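Local structure of enolase-phosphatase E1 (Saccharomyces cerevisiae, 2G80) at residues T41-P44 / I45-K49; S71-S74 / N75-Q79; A194-L197 / R198-A202. The protein probably catalyses the magnesium-dependent enolisation and dephosphorylation of 2,3-diketo-5-methylthiopentyl-1-phosphate to an acireductone in the methionine salvage pathway. All coordinates share one frame; numbering follows the deposited sequence. Where two conformers were deposited one is given.

Interaction 1 (T41-P44 / I45-K49); sequences TVCP and ISFVK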
ATOM      1  N   THR A  41      -7.478   2.445  -5.179  1.00 36.13           N
ATOM      2  CA  THR A  41      -7.013   2.792  -6.520  1.00 35.95           C
ATOM      3  C   THR A  41      -6.668   1.519  -7.323  1.00 32.35           C
ATOM      4  O   THR A  41      -7.255   1.296  -8.349  1.00 35.69           O
ATOM      5  CB  THR A  41      -5.843   3.780  -6.406  1.00 34.88           C
ATOM      6  OG1 THR A  41      -6.303   4.931  -5.696  1.00 34.34           O
ATOM      7  CG2 THR A  41      -5.352   4.213  -7.776  1.00 36.89           C
ATOM      8  N   VAL A  42      -5.691   0.739  -6.879  1.00 33.60           N
ATOM      9  CA  VAL A  42      -5.341  -0.547  -7.517  1.00 35.94           C
ATOM     10  C   VAL A  42      -5.812  -1.776  -6.688  1.00 38.60           C
ATOM     11  O   VAL A  42      -5.922  -2.874  -7.244  1.00 35.84           O
ATOM     12  CB  VAL A  42      -3.802  -0.649  -7.913  1.00 36.07           C
ATOM     13  CG1 VAL A  42      -3.357   0.569  -8.733  1.00 37.03           C
ATOM     14  CG2 VAL A  42      -2.917  -0.845  -6.756  1.00 32.00           C
ATOM     15  N   CYS A  43      -6.092  -1.564  -5.391  1.00 38.89           N
ATOM     16  CA  CYS A  43      -6.533  -2.625  -4.469  0.50 39.19           C
ATOM     17  C   CYS A  43      -7.812  -2.160  -3.739  1.00 38.81           C
ATOM     18  O   CYS A  43      -7.936  -0.950  -3.427  1.00 39.17           O
ATOM     19  CB  CYS A  43      -5.410  -2.905  -3.456  0.50 37.52           C
ATOM     20  SG  CYS A  43      -5.636  -4.321  -2.333  0.50 42.24           S
ATOM     21  N   PRO A  44      -8.773  -3.096  -3.496  1.00 38.12           N
ATOM     22  CA  PRO A  44      -9.942  -2.745  -2.700  1.00 39.00           C
ATOM     23  C   PRO A  44      -9.542  -2.205  -1.334  1.00 38.36           C
ATOM     24  O   PRO A  44      -8.661  -2.747  -0.664  1.00 35.82           O
ATOM     25  CB  PRO A  44     -10.656  -4.084  -2.489  1.00 38.46           C
ATOM     26  CG  PRO A  44     -10.231  -4.910  -3.594  1.00 37.67           C
ATOM     27  CD  PRO A  44      -8.911  -4.456  -4.030  1.00 38.53           C
ATOM     28  N   ILE A  45     -10.220  -1.155  -0.945  1.00 40.33           N
ATOM     29  CA  ILE A  45     -10.002  -0.500   0.327  1.00 44.69           C
ATOM     30  C   ILE A  45     -10.333  -1.480   1.490  1.00 44.60           C
ATOM     31  O   ILE A  45      -9.751  -1.395   2.550  1.00 46.41           O
ATOM     32  CB  ILE A  45     -10.800   0.863   0.306  1.00 44.72           C
ATOM     33  CG1 ILE A  45     -10.183   1.920   1.201  1.00 49.72           C
ATOM     34  CG2 ILE A  45     -12.276   0.641   0.562  1.00 51.14           C
ATOM     35  CD1 ILE A  45     -10.667   3.318   0.800  1.00 49.64           C
ATOM     36  N   SER A  46     -11.222  -2.448   1.247  1.00 45.08           N
ATOM     37  CA  SER A  46     -11.574  -3.483   2.228  1.00 44.77           C
ATOM     38  C   SER A  46     -10.455  -4.459   2.637  1.00 46.66           C
ATOM     39  O   SER A  46     -10.584  -5.122   3.684  1.00 44.75           O
ATOM     40  CB  SER A  46     -12.696  -4.349   1.654  1.00 44.20           C
ATOM     41  OG  SER A  46     -12.211  -5.098   0.559  1.00 42.10           O
ATOM     42  N   PHE A  47      -9.401  -4.582   1.804  1.00 44.60           N
ATOM     43  CA  PHE A  47      -8.329  -5.554   2.041  1.00 43.65           C
ATOM     44  C   PHE A  47      -7.622  -5.447   3.394  1.00 41.05           C
ATOM     45  O   PHE A  47      -7.501  -6.439   4.073  1.00 41.04           O
ATOM     46  CB  PHE A  47      -7.296  -5.515   0.885  1.00 43.16           C
ATOM     47  CG  PHE A  47      -6.191  -6.540   1.007  1.00 44.45           C
ATOM     48  CD1 PHE A  47      -6.492  -7.895   1.167  1.00 41.81           C
ATOM     49  CD2 PHE A  47      -4.846  -6.165   0.900  1.00 36.14           C
ATOM     50  CE1 PHE A  47      -5.466  -8.845   1.265  1.00 37.31           C
ATOM     51  CE2 PHE A  47      -3.848  -7.106   0.992  1.00 42.70           C
ATOM     52  CZ  PHE A  47      -4.160  -8.451   1.188  1.00 40.50           C
ATOM     53  N   VAL A  48      -7.204  -4.253   3.783  1.00 41.27           N
ATOM     54  CA  VAL A  48      -6.486  -4.048   5.050  1.00 44.62           C
ATOM     55  C   VAL A  48      -7.306  -4.415   6.294  1.00 42.69           C
ATOM     56  O   VAL A  48      -6.794  -5.108   7.163  1.00 43.11           O
ATOM     57  CB  VAL A  48      -5.854  -2.600   5.170  1.00 46.87           C
ATOM     58  CG1 VAL A  48      -5.216  -2.344   6.565  1.00 51.93           C
ATOM     59  CG2 VAL A  48      -4.798  -2.389   4.115  1.00 43.70           C
ATOM     60  N   LYS A  49      -8.564  -3.990   6.350  1.00 46.29           N
ATOM     61  CA  LYS A  49      -9.440  -4.247   7.512  1.00 46.72           C
ATOM     62  C   LYS A  49     -10.117  -5.599   7.500  1.00 44.57           C
ATOM     63  O   LYS A  49     -10.295  -6.168   8.563  1.00 47.64           O
ATOM     64  CB  LYS A  49     -10.510  -3.142   7.678  1.00 50.80           C
TER
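Cys43 and Phe47 carry the apolar part of this local contact, in which the loop leaving strand 33-36 turns into helix 46-65. In the conformer of Cys43 described here, SG lies 3.8 Å from Phe47 CD2. It is 4.7 Å from the centroid of the Phe47 ring and approaches obliquely, 50° off the ring normal, a Cys sulfur-aromatic contact. Phe47 CB also borders the sulfur. Pro125 lies against both side chains from a neighbouring loop.

One backbone hydrogen bond forms the polar part. Phe47 N donates to Pro44 O over 3.2 Å, and the bond is nearly straight at the hydrogen, yet the donor stands well above the carbonyl plane. The link spans three residues and closes a tight turn through Ile45 and Ser46, both with helical backbone angles.

Van der Waals contacts fill in the turn. Ser46 OG, swung between its own backbone N and carbonyl carbon (chi1 68°), comes to 3.6 Å from Pro44 CB. The CA–CB bond of Ile45 points away from 41-44, though CB still touches Pro44 C; the side chain meets Asp212 and lies about 5 Å from the bound magnesium ion.

Thr41, meanwhile, hydrogen-bonds through OG1 to Asp37, a magnesium ligand like Asp212, and ends the DxEGT form of HAD motif I. The chemistry therefore divides: Thr41 makes polar bonds beside the metal site, whereas Cys43 and Phe47 pack by sulfur and ring, with the Phe47 N to Pro44 O bond closing the turn into the helix.

Interaction 2 (S71-S74 / N75-Q79); sequences SPVS and NILSQ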
ATOM      1  N   SER A  71      15.243 -15.318  18.813  1.00 64.87           N
ATOM      2  CA  SER A  71      14.553 -15.295  17.495  1.00 63.19           C
ATOM      3  C   SER A  71      14.688 -13.961  16.712  1.00 61.58           C
ATOM      4  O   SER A  71      14.969 -12.915  17.307  1.00 61.07           O
ATOM      5  CB  SER A  71      13.041 -15.566  17.673  1.00 61.87           C
ATOM      6  OG  SER A  71      12.776 -16.649  18.538  1.00 65.61           O
ATOM      7  N   PRO A  72      14.518 -13.992  15.369  1.00 60.84           N
ATOM      8  CA  PRO A  72      14.401 -12.721  14.604  1.00 58.51           C
ATOM      9  C   PRO A  72      13.151 -11.895  15.008  1.00 54.97           C
ATOM     10  O   PRO A  72      13.223 -10.663  15.011  1.00 55.20           O
ATOM     11  CB  PRO A  72      14.293 -13.184  13.142  1.00 58.93           C
ATOM     12  CG  PRO A  72      14.866 -14.571  13.139  1.00 62.06           C
ATOM     13  CD  PRO A  72      14.516 -15.164  14.468  1.00 61.31           C
ATOM     14  N   VAL A  73      12.031 -12.568  15.325  1.00 49.04           N
ATOM     15  CA  VAL A  73      10.825 -11.893  15.835  1.00 46.46           C
ATOM     16  C   VAL A  73      11.011 -11.354  17.289  1.00 43.50           C
ATOM     17  O   VAL A  73      10.356 -10.385  17.675  1.00 43.04           O
ATOM     18  CB  VAL A  73       9.552 -12.804  15.749  1.00 47.38           C
ATOM     19  CG1 VAL A  73       9.565 -13.904  16.817  1.00 51.01           C
ATOM     20  CG2 VAL A  73       8.288 -11.992  15.873  1.00 51.12           C
ATOM     21  N   SER A  74      11.874 -12.008  18.071  1.00 41.41           N
ATOM     22  CA  SER A  74      12.187 -11.649  19.471  1.00 42.13           C
ATOM     23  C   SER A  74      12.891 -10.267  19.561  1.00 40.93           C
ATOM     24  O   SER A  74      12.650  -9.488  20.490  1.00 40.81           O
ATOM     25  CB  SER A  74      13.033 -12.770  20.089  1.00 41.26           C
ATOM     26  OG  SER A  74      13.404 -12.522  21.423  1.00 49.86           O
ATOM     27  N   ASN A  75      13.750  -9.990  18.583  1.00 39.30           N
ATOM     28  CA  ASN A  75      14.424  -8.702  18.436  1.00 39.74           C
ATOM     29  C   ASN A  75      13.428  -7.597  18.107  1.00 39.03           C
ATOM     30  O   ASN A  75      13.534  -6.497  18.644  1.00 41.89           O
ATOM     31  CB  ASN A  75      15.501  -8.773  17.356  1.00 40.70           C
ATOM     32  CG  ASN A  75      16.596  -9.808  17.682  1.00 50.53           C
ATOM     33  OD1 ASN A  75      16.799 -10.183  18.845  1.00 50.78           O
ATOM     34  ND2 ASN A  75      17.285 -10.285  16.643  1.00 54.80           N
ATOM     35  N   ILE A  76      12.439  -7.904  17.270  1.00 36.73           N
ATOM     36  CA  ILE A  76      11.362  -6.944  16.956  1.00 37.51           C
ATOM     37  C   ILE A  76      10.528  -6.702  18.225  1.00 35.32           C
ATOM     38  O   ILE A  76      10.348  -5.564  18.615  1.00 34.54           O
ATOM     39  CB  ILE A  76      10.443  -7.401  15.772  1.00 36.47           C
ATOM     40  CG1 ILE A  76      11.276  -7.552  14.481  1.00 36.09           C
ATOM     41  CG2 ILE A  76       9.300  -6.361  15.548  1.00 38.32           C
ATOM     42  CD1 ILE A  76      10.607  -8.295  13.367  1.00 37.40           C
ATOM     43  N   LEU A  77      10.081  -7.784  18.865  1.00 33.65           N
ATOM     44  CA  LEU A  77       9.244  -7.700  20.059  1.00 31.87           C
ATOM     45  C   LEU A  77       9.855  -6.938  21.224  1.00 29.92           C
ATOM     46  O   LEU A  77       9.133  -6.223  21.906  1.00 30.58           O
ATOM     47  CB  LEU A  77       8.766  -9.085  20.503  1.00 32.29           C
ATOM     48  CG  LEU A  77       7.706  -9.730  19.600  1.00 29.55           C
ATOM     49  CD1 LEU A  77       7.493 -11.171  20.031  1.00 35.25           C
ATOM     50  CD2 LEU A  77       6.368  -8.998  19.624  1.00 35.54           C
ATOM     51  N   SER A  78      11.170  -7.078  21.425  1.00 31.73           N
ATOM     52  CA  SER A  78      11.893  -6.385  22.483  1.00 31.04           C
ATOM     53  C   SER A  78      11.869  -4.855  22.319  1.00 29.14           C
ATOM     54  O   SER A  78      11.902  -4.148  23.317  1.00 28.40           O
ATOM     55  CB  SER A  78      13.345  -6.879  22.603  1.00 31.04           C
ATOM     56  OG  SER A  78      14.059  -6.555  21.407  1.00 42.08           O
ATOM     57  N   GLN A  79      11.779  -4.358  21.082  1.00 29.70           N
ATOM     58  CA  GLN A  79      11.711  -2.905  20.819  1.00 32.01           C
ATOM     59  C   GLN A  79      10.400  -2.196  21.212  1.00 33.05           C
ATOM     60  O   GLN A  79      10.282  -0.989  21.019  1.00 34.71           O
ATOM     61  CB  GLN A  79      12.112  -2.599  19.383  1.00 34.29           C
ATOM     62  CG  GLN A  79      13.584  -2.970  19.135  1.00 37.11           C
ATOM     63  CD  GLN A  79      14.176  -2.275  17.924  1.00 52.25           C
ATOM     64  OE1 GLN A  79      13.579  -2.250  16.855  1.00 57.48           O
ATOM     65  NE2 GLN A  79      15.383  -1.727  18.088  1.00 63.81           N
TER
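Val73 and Leu77 meet in a surface contact between successive turns of the short helix 72-78, well away from the magnesium site. The meeting is loose at the side-chain ends, with Val73 CG2 4.3 Å from Leu77 CD1. The closer approach is to the backbone: with CG beside its own backbone N (chi1 -72°), Leu77 brings that atom to 3.3 Å from Val73 O, the same oxygen that receives the Leu77 N-H.

That bond, from Leu77 N to Val73 O at 2.9 Å, is the straightest of the helical set. Ser78 N follows with a bond to Ser74 O at 3.0 Å, while Asn75 N reaches Ser71 O only weakly at 3.4 Å. The flat amide of Asn75 stays near the first turn, its CG 3.5 Å from Ser71 O.

Serine hydroxyls tie down both ends. Ser78 folds back (chi1 65°) and its OG donates to Asn75 O over 2.8 Å, arriving above the carbonyl plane, so that the last turn is held by a side-chain bond as well. At the start, Ser74 OG bonds to Arg69 O and Ser71 OG to Thr68 O, tying the helix to the chain before it.

Asn75 and Ser78 lie exposed, whereas Val73 and Leu77 both rest on Leu108 of helix 103-118. Val73 also touches Tyr111, and Gln79 touches Ile104, so contacts with helix 103-118 run from Val73 to Gln79.

Interaction 3 (A194-L197 / R198-A202); sequences ANIL and RDIGA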
ATOM      1  N   ALA A 194       7.072  17.153  -5.295  1.00 32.78           N
ATOM      2  CA  ALA A 194       8.311  17.719  -5.813  1.00 32.58           C
ATOM      3  C   ALA A 194       9.478  16.735  -5.555  1.00 31.34           C
ATOM      4  O   ALA A 194      10.352  16.569  -6.421  1.00 30.73           O
ATOM      5  CB  ALA A 194       8.582  19.094  -5.203  1.00 26.70           C
ATOM      6  N   ASN A 195       9.474  16.101  -4.372  1.00 30.68           N
ATOM      7  CA  ASN A 195      10.446  15.067  -4.022  1.00 31.22           C
ATOM      8  C   ASN A 195      10.361  13.875  -4.971  1.00 31.46           C
ATOM      9  O   ASN A 195      11.384  13.395  -5.449  1.00 34.22           O
ATOM     10  CB  ASN A 195      10.316  14.602  -2.556  1.00 29.89           C
ATOM     11  CG  ASN A 195      10.608  15.714  -1.528  1.00 39.33           C
ATOM     12  OD1 ASN A 195      11.328  16.684  -1.801  1.00 39.22           O
ATOM     13  ND2 ASN A 195      10.046  15.564  -0.336  1.00 33.33           N
ATOM     14  N   ILE A 196       9.149  13.424  -5.285  1.00 34.19           N
ATOM     15  CA  ILE A 196       8.938  12.284  -6.219  1.00 32.59           C
ATOM     16  C   ILE A 196       9.354  12.642  -7.651  1.00 33.44           C
ATOM     17  O   ILE A 196       9.949  11.797  -8.333  1.00 29.29           O
ATOM     18  CB  ILE A 196       7.476  11.768  -6.166  1.00 36.06           C
ATOM     19  CG1 ILE A 196       7.206  11.143  -4.785  1.00 34.85           C
ATOM     20  CG2 ILE A 196       7.143  10.740  -7.355  1.00 33.18           C
ATOM     21  CD1 ILE A 196       5.741  10.814  -4.537  1.00 34.53           C
ATOM     22  N   LEU A 197       9.028  13.853  -8.115  1.00 34.39           N
ATOM     23  CA  LEU A 197       9.446  14.305  -9.477  1.00 37.97           C
ATOM     24  C   LEU A 197      10.975  14.321  -9.623  1.00 35.26           C
ATOM     25  O   LEU A 197      11.489  13.899 -10.648  1.00 35.80           O
ATOM     26  CB  LEU A 197       8.848  15.679  -9.873  1.00 37.11           C
ATOM     27  CG  LEU A 197       7.351  15.742 -10.177  1.00 40.24           C
ATOM     28  CD1 LEU A 197       6.909  17.191 -10.321  1.00 39.28           C
ATOM     29  CD2 LEU A 197       6.995  14.922 -11.428  1.00 41.65           C
ATOM     30  N   ARG A 198      11.668  14.815  -8.603  1.00 34.54           N
ATOM     31  CA  ARG A 198      13.151  14.768  -8.528  1.00 36.79           C
ATOM     32  C   ARG A 198      13.658  13.332  -8.718  1.00 38.60           C
ATOM     33  O   ARG A 198      14.520  13.094  -9.566  1.00 41.84           O
ATOM     34  CB  ARG A 198      13.648  15.253  -7.165  1.00 35.35           C
ATOM     35  CG  ARG A 198      15.121  15.524  -7.093  1.00 40.72           C
ATOM     36  CD  ARG A 198      15.747  15.095  -5.788  1.00 35.91           C
ATOM     37  NE  ARG A 198      15.162  15.720  -4.621  1.00 44.42           N
ATOM     38  CZ  ARG A 198      14.459  15.135  -3.636  1.00 43.21           C
ATOM     39  NH1 ARG A 198      14.187  13.830  -3.592  1.00 44.25           N
ATOM     40  NH2 ARG A 198      14.021  15.904  -2.646  1.00 41.07           N
ATOM     41  N   ASP A 199      13.096  12.393  -7.945  1.00 39.59           N
ATOM     42  CA  ASP A 199      13.514  10.968  -7.982  1.00 41.78           C
ATOM     43  C   ASP A 199      13.061  10.243  -9.255  1.00 42.03           C
ATOM     44  O   ASP A 199      13.748   9.354  -9.713  1.00 41.61           O
ATOM     45  CB  ASP A 199      13.034  10.205  -6.727  1.00 40.72           C
ATOM     46  CG  ASP A 199      13.643  10.765  -5.419  1.00 48.02           C
ATOM     47  OD1 ASP A 199      14.780  11.286  -5.453  1.00 40.74           O
ATOM     48  OD2 ASP A 199      12.998  10.650  -4.347  1.00 52.35           O
ATOM     49  N   ILE A 200      11.904  10.611  -9.792  1.00 42.55           N
ATOM     50  CA  ILE A 200      11.393  10.067 -11.065  1.00 45.47           C
ATOM     51  C   ILE A 200      12.238  10.601 -12.259  1.00 46.38           C
ATOM     52  O   ILE A 200      12.575   9.841 -13.160  1.00 46.59           O
ATOM     53  CB  ILE A 200       9.834  10.345 -11.214  1.00 44.62           C
ATOM     54  CG1 ILE A 200       9.047   9.301 -10.413  1.00 45.04           C
ATOM     55  CG2 ILE A 200       9.331  10.295 -12.646  1.00 52.26           C
ATOM     56  CD1 ILE A 200       7.509   9.483 -10.509  1.00 49.21           C
ATOM     57  N   GLY A 201      12.596  11.884 -12.246  1.00 47.43           N
ATOM     58  CA  GLY A 201      13.295  12.500 -13.363  1.00 48.69           C
ATOM     59  C   GLY A 201      12.300  12.533 -14.512  1.00 49.55           C
ATOM     60  O   GLY A 201      12.414  11.764 -15.486  1.00 53.68           O
ATOM     61  N   ALA A 202      11.249  13.314 -14.323  1.00 47.17           N
ATOM     62  CA  ALA A 202      10.224  13.504 -15.352  1.00 46.22           C
ATOM     63  C   ALA A 202       9.627  14.879 -15.185  1.00 45.54           C
ATOM     64  O   ALA A 202       9.539  15.382 -14.062  1.00 47.36           O
ATOM     65  CB  ALA A 202       9.149  12.439 -15.262  1.00 45.01           C
TER
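Ile196 and Ile200, one helical turn apart near the end of helix 190-200, lie side by side and point the same way. Each has CG1 beside its backbone N and CG2 opposite it, with chi1 of -67° in Ile196 and -81° in Ile200. CD1 of Ile200 is pressed to 3.4 Å from Ile196 CG2, tighter than usual for two carbons. Both side chains face the parallel sheet: Phe179 touches the two of them, Leu35 and Tyr143 meet Ile196, and Thr33 and Phe141 meet Ile200. Shortening Ile200 to an alanine would probably open a gap beside Ile196 CG2 and leave Phe141 and Phe179 less well packed.

On another side of the helix, Arg198 curls back toward Asn195, its chain bent at chi2 and chi3. The guanidinium lays one face over Asn195 CA and its plane is 23° from that of the amide, with NH2 2.9 Å from Asn195 OD1. The amide hydrogen-bonds through ND2 to Ser184 O and through OD1 to Gln191 NE2. Arg198 NH1 forms a salt bridge with Asp199 OD1 at 3.2 Å; the acid oxygen lies in the guanidinium plane, but is itself met from above the carboxylate plane.

Ile200 N bonds to Ile196 O at 2.7 Å, and Gly201 N to Leu197 O at 2.8 Å just as the chain leaves the helix with positive phi. Leu197 CD2 then borders Ala202 O. Branched hydrocarbon thus packs tightly against the sheet, while Arg198 and Asp199, both exposed, hold a salt bridge on another side and the Asn195 amide is bonded to Ser184 and Gln191.

Along the chain the three contacts come in series, and none touches another. Interaction 1 leads from the central sheet strand 33-36 into helix 46-65; interaction 2 lies on the next helix, 72-78, with the two centres about 29 Å apart. Interaction 3 closes helix 190-200, which comes between strands 177-179 and 207-211 along the chain; its centre is about 26 Å from interaction 1 and about 36 Å from interaction 2. Interaction 3 belongs to the Rossmann-like HAD core and interaction 1 leads out of it, whereas 71-79 belongs to the helical part beyond, consistent with a cap domain. Residues 41-49 thus sit where the chain passes from metal-bearing core to helices.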